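AT27789p (Drosophila melanogaster, PDB 5UZN) probably binds RNA, including mRNA, as the fly hnRNP F/H homologue Glorund, of which this chain is the third quasi-RNA recognition motif (qRRM3) domain. Local coordinates at residues V39-N42 with L48-G51; E24-K29 with E72-R77; K29-I34 with A55-Y60. One frame throughout, in Å; residues are numbered along the deposited sequence.

From the N terminus the chain runs through strand 11-16 into helix 24-31, where E24-K29 opens contact 2; K29, shared by both, leads on to K29-I34, the first side of contact 3. Strand 38-43 follows and opens contact 1. The loops then close in reverse order. L48-G51 returns at once to the end of strand 38-43 (contact 1), A55-Y60 comes back under the helix end (contact 3), and E72-R77 reaches the helix last (contact 2). The three are thus nested, contact 1 innermost, and none cross. Contact 1 ties a strand end to the short strand 49-50, contact 3 sets helix on sheet, and contact 2 fastens the late loop to the same helix.

Contact 1 (V39-N42 with L48-G51)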
loop_
_atom_site.group_PDB
_atom_site.type_symbol
_atom_site.label_atom_id
_atom_site.label_comp_id
_atom_site.label_asym_id
_atom_site.label_seq_id
_atom_site.Cartn_x
_atom_site.Cartn_y
_atom_site.Cartn_z
ATOM N N VAL A 39 -4.534 -5.516 -2.072
ATOM C CA VAL A 39 -3.335 -4.770 -2.442
ATOM C C VAL A 39 -3.103 -4.995 -3.921
ATOM O O VAL A 39 -3.231 -6.121 -4.406
ATOM C CB VAL A 39 -2.078 -5.233 -1.674
ATOM C CG1 VAL A 39 -0.830 -4.578 -2.300
ATOM C CG2 VAL A 39 -2.201 -4.906 -0.198
ATOM N N ARG A 40 -2.774 -3.956 -4.582
ATOM C CA ARG A 40 -2.408 -4.034 -6.053
ATOM C C ARG A 40 -0.989 -3.313 -6.383
ATOM O O ARG A 40 -0.699 -2.093 -6.252
ATOM C CB ARG A 40 -3.435 -3.308 -6.921
ATOM C CG ARG A 40 -4.860 -3.795 -6.782
ATOM C CD ARG A 40 -5.667 -3.408 -8.021
ATOM N NE ARG A 40 -5.522 -1.995 -8.364
ATOM C CZ ARG A 40 -6.024 -1.443 -9.463
ATOM N NH1 ARG A 40 -5.839 -0.148 -9.696
ATOM N NH2 ARG A 40 -6.705 -2.187 -10.335
ATOM N N ILE A 41 -0.099 -4.241 -6.693
ATOM C CA ILE A 41 1.201 -3.755 -7.130
ATOM C C ILE A 41 1.054 -3.284 -8.565
ATOM O O ILE A 41 0.381 -3.947 -9.356
ATOM C CB ILE A 41 2.243 -4.881 -7.019
ATOM C CG1 ILE A 41 2.269 -5.468 -5.587
ATOM C CG2 ILE A 41 3.583 -4.391 -7.555
ATOM C CD1 ILE A 41 2.697 -4.449 -4.432
ATOM N N ASN A 42 1.638 -2.123 -8.901
ATOM C CA ASN A 42 1.572 -1.576 -10.252
ATOM C C ASN A 42 2.782 -1.997 -11.080
ATOM O O ASN A 42 3.922 -1.983 -10.603
ATOM C CB ASN A 42 1.484 -0.046 -10.224
ATOM C CG ASN A 42 0.168 0.450 -9.681
ATOM O OD1 ASN A 42 -0.883 -0.096 -10.001
ATOM N ND2 ASN A 42 0.217 1.471 -8.830
ATOM N N LEU A 48 6.986 -5.286 -15.622
ATOM C CA LEU A 48 8.029 -4.770 -14.738
ATOM C C LEU A 48 7.434 -3.960 -13.594
ATOM O O LEU A 48 6.683 -3.007 -13.834
ATOM C CB LEU A 48 9.003 -3.883 -15.505
ATOM C CG LEU A 48 9.787 -4.509 -16.651
ATOM C CD1 LEU A 48 10.886 -3.547 -17.073
ATOM C CD2 LEU A 48 10.350 -5.842 -16.199
ATOM N N HIS A 49 7.811 -4.324 -12.362
ATOM C CA HIS A 49 7.437 -3.589 -11.148
ATOM C C HIS A 49 7.670 -2.095 -11.338
ATOM O O HIS A 49 8.761 -1.669 -11.719
ATOM C CB HIS A 49 8.273 -4.120 -9.965
ATOM C CG HIS A 49 7.677 -3.886 -8.605
ATOM N ND1 HIS A 49 7.339 -2.636 -8.134
ATOM C CD2 HIS A 49 7.406 -4.751 -7.595
ATOM C CE1 HIS A 49 6.873 -2.741 -6.898
ATOM N NE2 HIS A 49 6.903 -4.016 -6.547
ATOM N N SER A 50 6.636 -1.290 -11.089
ATOM C CA SER A 50 6.783 0.147 -11.284
ATOM C C SER A 50 7.207 0.889 -10.028
ATOM O O SER A 50 7.410 2.107 -10.085
ATOM C CB SER A 50 5.472 0.747 -11.798
ATOM O OG SER A 50 4.569 0.889 -10.714
ATOM N N GLY A 51 7.367 0.196 -8.907
ATOM C CA GLY A 51 7.710 0.886 -7.678
ATOM C C GLY A 51 6.551 1.536 -6.946
ATOM O O GLY A 51 6.787 2.263 -5.977
#
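Two first torsions bring I41 and H49 together: I41 holds CG2 opposite its backbone N, and H49 swings its ring opposite its own N (chi1 -157°). Methyl CG2 of I41 thereby settles over one face of the imidazole, 3.7 Å from the centroid of the H49 ring, in a CH-pi contact. It sits off-centre, closest to the far nitrogen, with I41 CG2 3.5 Å from H49 NE2. The ring cannot readily rotate away, because both nitrogens are engaged. ND1 of H49 takes the backbone N-H of G51 at 2.9 Å, almost exactly in the ring plane, while NE2 bonds to the carbonyl O of S22. One nitrogen accepting and the other facing a carbonyl would be consistent with a neutral ring protonated on NE2.

The backbones meet one residue further on. S50 N donates to N42 O at 2.8 Å, a fairly straight bond (161°). S50 puts OG between its backbone N and carbonyl carbon (chi1 78°), which carries the hydroxyl back over the same acceptor; S50 OG lies 2.9 Å from N42 O, but that bond is weak and unsettled, since OG also pairs with T52 OG1. The same OG packs 3.3 Å from N42 CB. The amide end of N42 turns elsewhere and gives ND2 to T52 OG1.

After S50 the chain turns a corner at G51 and enters strand 52-57, so the contact pins the short strand 49-50, within the connection between strands 38-43 and 52-57, to the end of strand 38-43. L18 touches both I41 and H49, and F23 meets the H49 ring, bringing in the loop between strand 11-16 and helix 24-31. In hnRNP F qRRMs the corresponding loops contact RNA; these coordinates leave that open here. Behind them, I41 rests on V27 of helix 24-31 and on A53 of strand 52-57.

Contact 2 (E24-K29 with E72-R77); sequences ENDVFK and EQMGSR
The carboxylate of D26 is the flat group that meets M74. CG of M74 comes up to it from well out of the carboxylate plane, 4.1 Å from D26 OD2, and no aromatic ring takes part between the two segments. OD2 also has a polar partner, the hydroxyl OG of S22 just ahead of the helix.

The touching is mostly done by the methionine, which reaches toward helix 24-31 from the loop between helix 60-68 and strand 80-86 of the RRM fold. Its chain stays extended through CG and SD, then bends at the sulfur (chi3 -59°), so the side chain crosses two neighbouring helix residues in turn. First comes D26, whose CB is 4.0 Å from M74 SD. At the tip, M74 CE meets V27 CG2 at 4.1 Å; the valine starts away from the loop, and this one branch makes the link.

M74 begins a type II' turn ending at R77. Reciprocal backbone bonds close it, M74 N to R77 O and R77 N to M74 O, each 3.0 Å. G75 occupies the second position with positive phi, as this turn type requires. Farther in, M74 also packs on M15 of strand 11-16 and on I79, so it bridges helix, sheet and loop.

With no hydrogen bond crossing between the segments, loop and helix are held here by dispersion and burial of the thioether, while the aspartate offers its CB and has OD2 hydrogen-bonded to S22 OG.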
loop_
_atom_site.group_PDB
_atom_site.type_symbol
_atom_site.label_atom_id
_atom_site.label_comp_id
_atom_site.label_asym_id
_atom_site.label_seq_id
_atom_site.Cartn_x
_atom_site.Cartn_y
_atom_site.Cartn_z
ATOM N N GLU A 24 2.783 -8.173 -2.841
ATOM C CA GLU A 24 1.617 -7.949 -1.990
ATOM C C GLU A 24 1.923 -8.255 -0.530
ATOM O O GLU A 24 1.565 -7.474 0.357
ATOM C CB GLU A 24 0.432 -8.777 -2.488
ATOM C CG GLU A 24 -0.299 -8.100 -3.667
ATOM C CD GLU A 24 -1.411 -8.942 -4.282
ATOM O OE1 GLU A 24 -1.453 -9.050 -5.529
ATOM O OE2 GLU A 24 -2.250 -9.483 -3.530
ATOM N N ASN A 25 2.594 -9.384 -0.250
ATOM C CA ASN A 25 2.812 -9.741 1.148
ATOM C C ASN A 25 3.666 -8.709 1.870
ATOM O O ASN A 25 3.481 -8.498 3.071
ATOM C CB ASN A 25 3.407 -11.148 1.258
ATOM C CG ASN A 25 2.347 -12.241 1.059
ATOM O OD1 ASN A 25 1.166 -12.062 1.395
ATOM N ND2 ASN A 25 2.762 -13.365 0.496
ATOM N N ASP A 26 4.582 -8.035 1.165
ATOM C CA ASP A 26 5.330 -6.952 1.807
ATOM C C ASP A 26 4.435 -5.761 2.146
ATOM O O ASP A 26 4.657 -5.081 3.158
ATOM C CB ASP A 26 6.470 -6.488 0.909
ATOM C CG ASP A 26 7.783 -7.146 1.247
ATOM O OD1 ASP A 26 7.761 -8.178 1.939
ATOM O OD2 ASP A 26 8.838 -6.623 0.821
ATOM N N VAL A 27 3.446 -5.459 1.303
ATOM C CA VAL A 27 2.518 -4.385 1.659
ATOM C C VAL A 27 1.716 -4.781 2.887
ATOM O O VAL A 27 1.589 -4.002 3.839
ATOM C CB VAL A 27 1.617 -4.020 0.462
ATOM C CG1 VAL A 27 0.624 -2.919 0.835
ATOM C CG2 VAL A 27 2.481 -3.484 -0.657
ATOM N N PHE A 28 1.204 -5.994 2.926
ATOM C CA PHE A 28 0.485 -6.446 4.088
ATOM C C PHE A 28 1.379 -6.326 5.327
ATOM O O PHE A 28 0.959 -5.847 6.320
ATOM C CB PHE A 28 -0.071 -7.860 3.887
ATOM C CG PHE A 28 -1.338 -7.926 3.051
ATOM C CD1 PHE A 28 -2.515 -7.477 3.523
ATOM C CD2 PHE A 28 -1.325 -8.467 1.796
ATOM C CE1 PHE A 28 -3.669 -7.560 2.771
ATOM C CE2 PHE A 28 -2.466 -8.551 1.038
ATOM C CZ PHE A 28 -3.643 -8.086 1.532
ATOM N N LYS A 29 2.645 -6.709 5.246
ATOM C CA LYS A 29 3.531 -6.610 6.410
ATOM C C LYS A 29 3.749 -5.166 6.827
ATOM O O LYS A 29 3.913 -4.876 8.019
ATOM C CB LYS A 29 4.884 -7.259 6.113
ATOM C CG LYS A 29 4.842 -8.775 6.012
ATOM C CD LYS A 29 6.223 -9.341 5.680
ATOM C CE LYS A 29 6.186 -10.862 5.522
ATOM N NZ LYS A 29 7.511 -11.420 5.101
ATOM N N GLU A 72 8.666 1.682 9.480
ATOM C CA GLU A 72 9.463 2.826 9.056
ATOM C C GLU A 72 9.906 2.682 7.610
ATOM O O GLU A 72 10.009 3.676 6.892
ATOM C CB GLU A 72 10.653 2.994 10.001
ATOM C CG GLU A 72 10.212 3.055 11.471
ATOM C CD GLU A 72 11.351 2.861 12.455
ATOM O OE1 GLU A 72 11.332 1.853 13.200
ATOM O OE2 GLU A 72 12.259 3.719 12.489
ATOM N N GLN A 73 10.126 1.457 7.157
ATOM C CA GLN A 73 10.580 1.195 5.805
ATOM C C GLN A 73 9.901 -0.074 5.320
ATOM O O GLN A 73 9.443 -0.893 6.116
ATOM C CB GLN A 73 12.107 1.013 5.727
ATOM C CG GLN A 73 12.934 2.246 6.044
ATOM C CD GLN A 73 14.398 2.059 5.661
ATOM O OE1 GLN A 73 15.023 1.053 6.007
ATOM N NE2 GLN A 73 14.945 3.026 4.928
ATOM N N MET A 74 9.817 -0.225 4.003
ATOM C CA MET A 74 9.542 -1.526 3.396
ATOM C C MET A 74 10.861 -2.019 2.822
ATOM O O MET A 74 11.461 -1.342 1.980
ATOM C CB MET A 74 8.487 -1.423 2.304
ATOM C CG MET A 74 8.050 -2.767 1.777
ATOM S SD MET A 74 6.962 -2.558 0.362
ATOM C CE MET A 74 5.632 -1.596 1.094
ATOM N N GLY A 75 11.320 -3.169 3.278
ATOM C CA GLY A 75 12.697 -3.508 2.977
ATOM C C GLY A 75 13.576 -2.410 3.533
ATOM O O GLY A 75 13.498 -2.057 4.710
ATOM N N SER A 76 14.393 -1.803 2.682
ATOM C CA SER A 76 15.240 -0.712 3.136
ATOM C C SER A 76 14.921 0.579 2.396
ATOM O O SER A 76 15.802 1.417 2.217
ATOM C CB SER A 76 16.722 -1.056 2.985
ATOM O OG SER A 76 16.980 -1.820 1.819
ATOM N N ARG A 77 13.668 0.746 1.956
ATOM C CA ARG A 77 13.217 1.968 1.294
ATOM C C ARG A 77 12.165 2.667 2.144
ATOM O O ARG A 77 11.356 2.021 2.805
ATOM C CB ARG A 77 12.637 1.689 -0.101
ATOM C CG ARG A 77 13.688 1.272 -1.132
ATOM C CD ARG A 77 13.043 1.076 -2.480
ATOM N NE ARG A 77 13.683 1.834 -3.549
ATOM C CZ ARG A 77 14.595 1.327 -4.374
ATOM N NH1 ARG A 77 15.122 2.086 -5.326
ATOM N NH2 ARG A 77 14.982 0.060 -4.255
#

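Contact 3 (K29-I34 with A55-Y60); sequences KFFEPI and AYFDTY
The rim of F57 is the bump and the flat face of F31 is the surface that takes it. CZ of F57 points almost at the middle of that face, 3.8 Å above the F31 ring plane, and the ring planes stand at 85°, a clean T-shaped pair with centroids 5.3 Å apart. F31 CD2 is the nearest atom, 3.9 Å from F57 CZ, but CG and CD1 are hardly farther, so the tip is centred. The opposite face of F31 is covered by its neighbour F30, whose CD2 sits over the centre; the ring is clasped between one phenylalanine from its own helix and one from the strand.

A second small knob fits alongside. A55, two residues before F57 and on the same side of the strand, brings its methyl against the F31 ring at a slant, with A55 CB 3.7 Å from F31 CE2. Together the alanine methyl and the phenylalanine tip form a step into which the ring of F31 settles. This is the inner face of the RRM sandwich, two helices laid on a four-stranded antiparallel sheet of order 2-3-1-4, and strand 52-57 is one of the two central strands. M15 of the neighbouring strand 11-16, L81 of the outer strand 80-86 and A66 of helix 60-68 close round F31.

Beyond the helix, the chain passes a cis peptide bond before P33 and brings I34 back toward the sheet. With CG1 turned back beside its backbone N (chi1 -67°), I34 sends CG2 obliquely against the F57 ring, with I34 CG2 3.7 Å from F57 CE2; the isoleucine crosses the phenylalanine at about a right angle. I34 also leans on V65 of helix 60-68. T59 caps that helix, its OG1 accepting the backbone N-H of D62.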
loop_
_atom_site.group_PDB
_atom_site.type_symbol
_atom_site.label_atom_id
_atom_site.label_comp_id
_atom_site.label_asym_id
_atom_site.label_seq_id
_atom_site.Cartn_x
_atom_site.Cartn_y
_atom_site.Cartn_z
ATOM N N LYS A 29 2.645 -6.709 5.246
ATOM C CA LYS A 29 3.531 -6.610 6.410
ATOM C C LYS A 29 3.749 -5.166 6.827
ATOM O O LYS A 29 3.913 -4.876 8.019
ATOM C CB LYS A 29 4.884 -7.259 6.113
ATOM C CG LYS A 29 4.842 -8.775 6.012
ATOM C CD LYS A 29 6.223 -9.341 5.680
ATOM C CE LYS A 29 6.186 -10.862 5.522
ATOM N NZ LYS A 29 7.511 -11.420 5.101
ATOM N N PHE A 30 3.742 -4.257 5.854
ATOM C CA PHE A 30 3.983 -2.842 6.105
ATOM C C PHE A 30 2.884 -2.234 6.972
ATOM O O PHE A 30 3.168 -1.424 7.860
ATOM C CB PHE A 30 4.108 -2.115 4.760
ATOM C CG PHE A 30 4.468 -0.655 4.883
ATOM C CD1 PHE A 30 5.789 -0.267 5.024
ATOM C CD2 PHE A 30 3.486 0.317 4.894
ATOM C CE1 PHE A 30 6.121 1.059 5.146
ATOM C CE2 PHE A 30 3.823 1.654 5.000
ATOM C CZ PHE A 30 5.150 2.018 5.130
ATOM N N PHE A 31 1.631 -2.628 6.755
ATOM C CA PHE A 31 0.511 -2.045 7.483
ATOM C C PHE A 31 0.054 -2.872 8.678
ATOM O O PHE A 31 -0.928 -2.495 9.328
ATOM C CB PHE A 31 -0.682 -1.837 6.545
ATOM C CG PHE A 31 -0.457 -0.788 5.502
ATOM C CD1 PHE A 31 -0.281 0.544 5.867
ATOM C CD2 PHE A 31 -0.434 -1.127 4.166
ATOM C CE1 PHE A 31 -0.082 1.508 4.911
ATOM C CE2 PHE A 31 -0.244 -0.167 3.199
ATOM C CZ PHE A 31 -0.057 1.150 3.573
ATOM N N GLU A 32 0.700 -3.995 8.975
ATOM C CA GLU A 32 0.176 -4.839 10.043
ATOM C C GLU A 32 0.298 -4.063 11.346
ATOM O O GLU A 32 1.235 -3.294 11.510
ATOM C CB GLU A 32 0.924 -6.184 10.116
ATOM C CG GLU A 32 2.328 -6.073 10.657
ATOM C CD GLU A 32 3.148 -7.325 10.430
ATOM O OE1 GLU A 32 4.313 -7.339 10.881
ATOM O OE2 GLU A 32 2.639 -8.279 9.787
ATOM N N PRO A 33 -0.641 -4.255 12.290
ATOM C CA PRO A 33 -1.785 -5.183 12.326
ATOM C C PRO A 33 -2.943 -4.791 11.439
ATOM O O PRO A 33 -3.883 -5.570 11.264
ATOM C CB PRO A 33 -2.231 -5.133 13.792
ATOM C CG PRO A 33 -1.847 -3.772 14.234
ATOM C CD PRO A 33 -0.552 -3.462 13.529
ATOM N N ILE A 34 -2.896 -3.607 10.877
ATOM C CA ILE A 34 -4.015 -3.140 10.077
ATOM C C ILE A 34 -3.997 -3.839 8.728
ATOM O O ILE A 34 -2.963 -4.017 8.072
ATOM C CB ILE A 34 -4.002 -1.612 9.932
ATOM C CG1 ILE A 34 -4.257 -0.956 11.293
ATOM C CG2 ILE A 34 -5.092 -1.172 8.968
ATOM C CD1 ILE A 34 -5.672 -1.120 11.774
ATOM N N ALA A 55 -3.200 0.179 -1.746
ATOM C CA ALA A 55 -3.743 -0.630 -0.663
ATOM C C ALA A 55 -5.160 -0.148 -0.411
ATOM O O ALA A 55 -5.379 1.060 -0.246
ATOM C CB ALA A 55 -2.888 -0.543 0.618
ATOM N N TYR A 56 -6.110 -1.093 -0.414
ATOM C CA TYR A 56 -7.551 -0.838 -0.321
ATOM C C TYR A 56 -8.053 -1.328 1.027
ATOM O O TYR A 56 -8.004 -2.529 1.308
ATOM C CB TYR A 56 -8.320 -1.535 -1.452
ATOM C CG TYR A 56 -7.952 -1.022 -2.827
ATOM C CD1 TYR A 56 -8.502 0.154 -3.298
ATOM C CD2 TYR A 56 -7.056 -1.706 -3.652
ATOM C CE1 TYR A 56 -8.182 0.658 -4.537
ATOM C CE2 TYR A 56 -6.727 -1.198 -4.917
ATOM C CZ TYR A 56 -7.305 -0.017 -5.347
ATOM O OH TYR A 56 -7.026 0.537 -6.579
ATOM N N PHE A 57 -8.519 -0.405 1.858
ATOM C CA PHE A 57 -8.970 -0.729 3.204
ATOM C C PHE A 57 -10.488 -0.765 3.260
ATOM O O PHE A 57 -11.176 -0.103 2.477
ATOM C CB PHE A 57 -8.423 0.277 4.225
ATOM C CG PHE A 57 -6.923 0.277 4.299
ATOM C CD1 PHE A 57 -6.185 0.991 3.383
ATOM C CD2 PHE A 57 -6.253 -0.487 5.260
ATOM C CE1 PHE A 57 -4.776 0.974 3.426
ATOM C CE2 PHE A 57 -4.874 -0.505 5.312
ATOM C CZ PHE A 57 -4.132 0.228 4.388
ATOM N N ASP A 58 -10.992 -1.551 4.216
ATOM C CA ASP A 58 -12.424 -1.793 4.338
ATOM C C ASP A 58 -13.167 -0.544 4.803
ATOM O O ASP A 58 -14.262 -0.260 4.313
ATOM C CB ASP A 58 -12.672 -2.969 5.301
ATOM C CG ASP A 58 -12.321 -4.318 4.685
ATOM O OD1 ASP A 58 -12.696 -4.544 3.520
ATOM O OD2 ASP A 58 -11.678 -5.150 5.365
ATOM N N THR A 59 -12.591 0.215 5.736
ATOM C CA THR A 59 -13.244 1.389 6.314
ATOM C C THR A 59 -12.339 2.614 6.252
ATOM O O THR A 59 -11.113 2.506 6.118
ATOM C CB THR A 59 -13.616 1.174 7.784
ATOM O OG1 THR A 59 -12.415 0.941 8.538
ATOM C CG2 THR A 59 -14.560 -0.014 7.935
ATOM N N TYR A 60 -12.971 3.792 6.368
ATOM C CA TYR A 60 -12.217 5.039 6.523
ATOM C C TYR A 60 -11.298 4.964 7.728
ATOM O O TYR A 60 -10.104 5.274 7.636
ATOM C CB TYR A 60 -13.173 6.235 6.663
ATOM C CG TYR A 60 -12.492 7.614 6.854
ATOM C CD1 TYR A 60 -11.733 8.184 5.842
ATOM C CD2 TYR A 60 -12.643 8.346 8.035
ATOM C CE1 TYR A 60 -11.118 9.429 5.997
ATOM C CE2 TYR A 60 -12.034 9.615 8.195
ATOM C CZ TYR A 60 -11.284 10.151 7.155
ATOM O OH TYR A 60 -10.666 11.394 7.285
#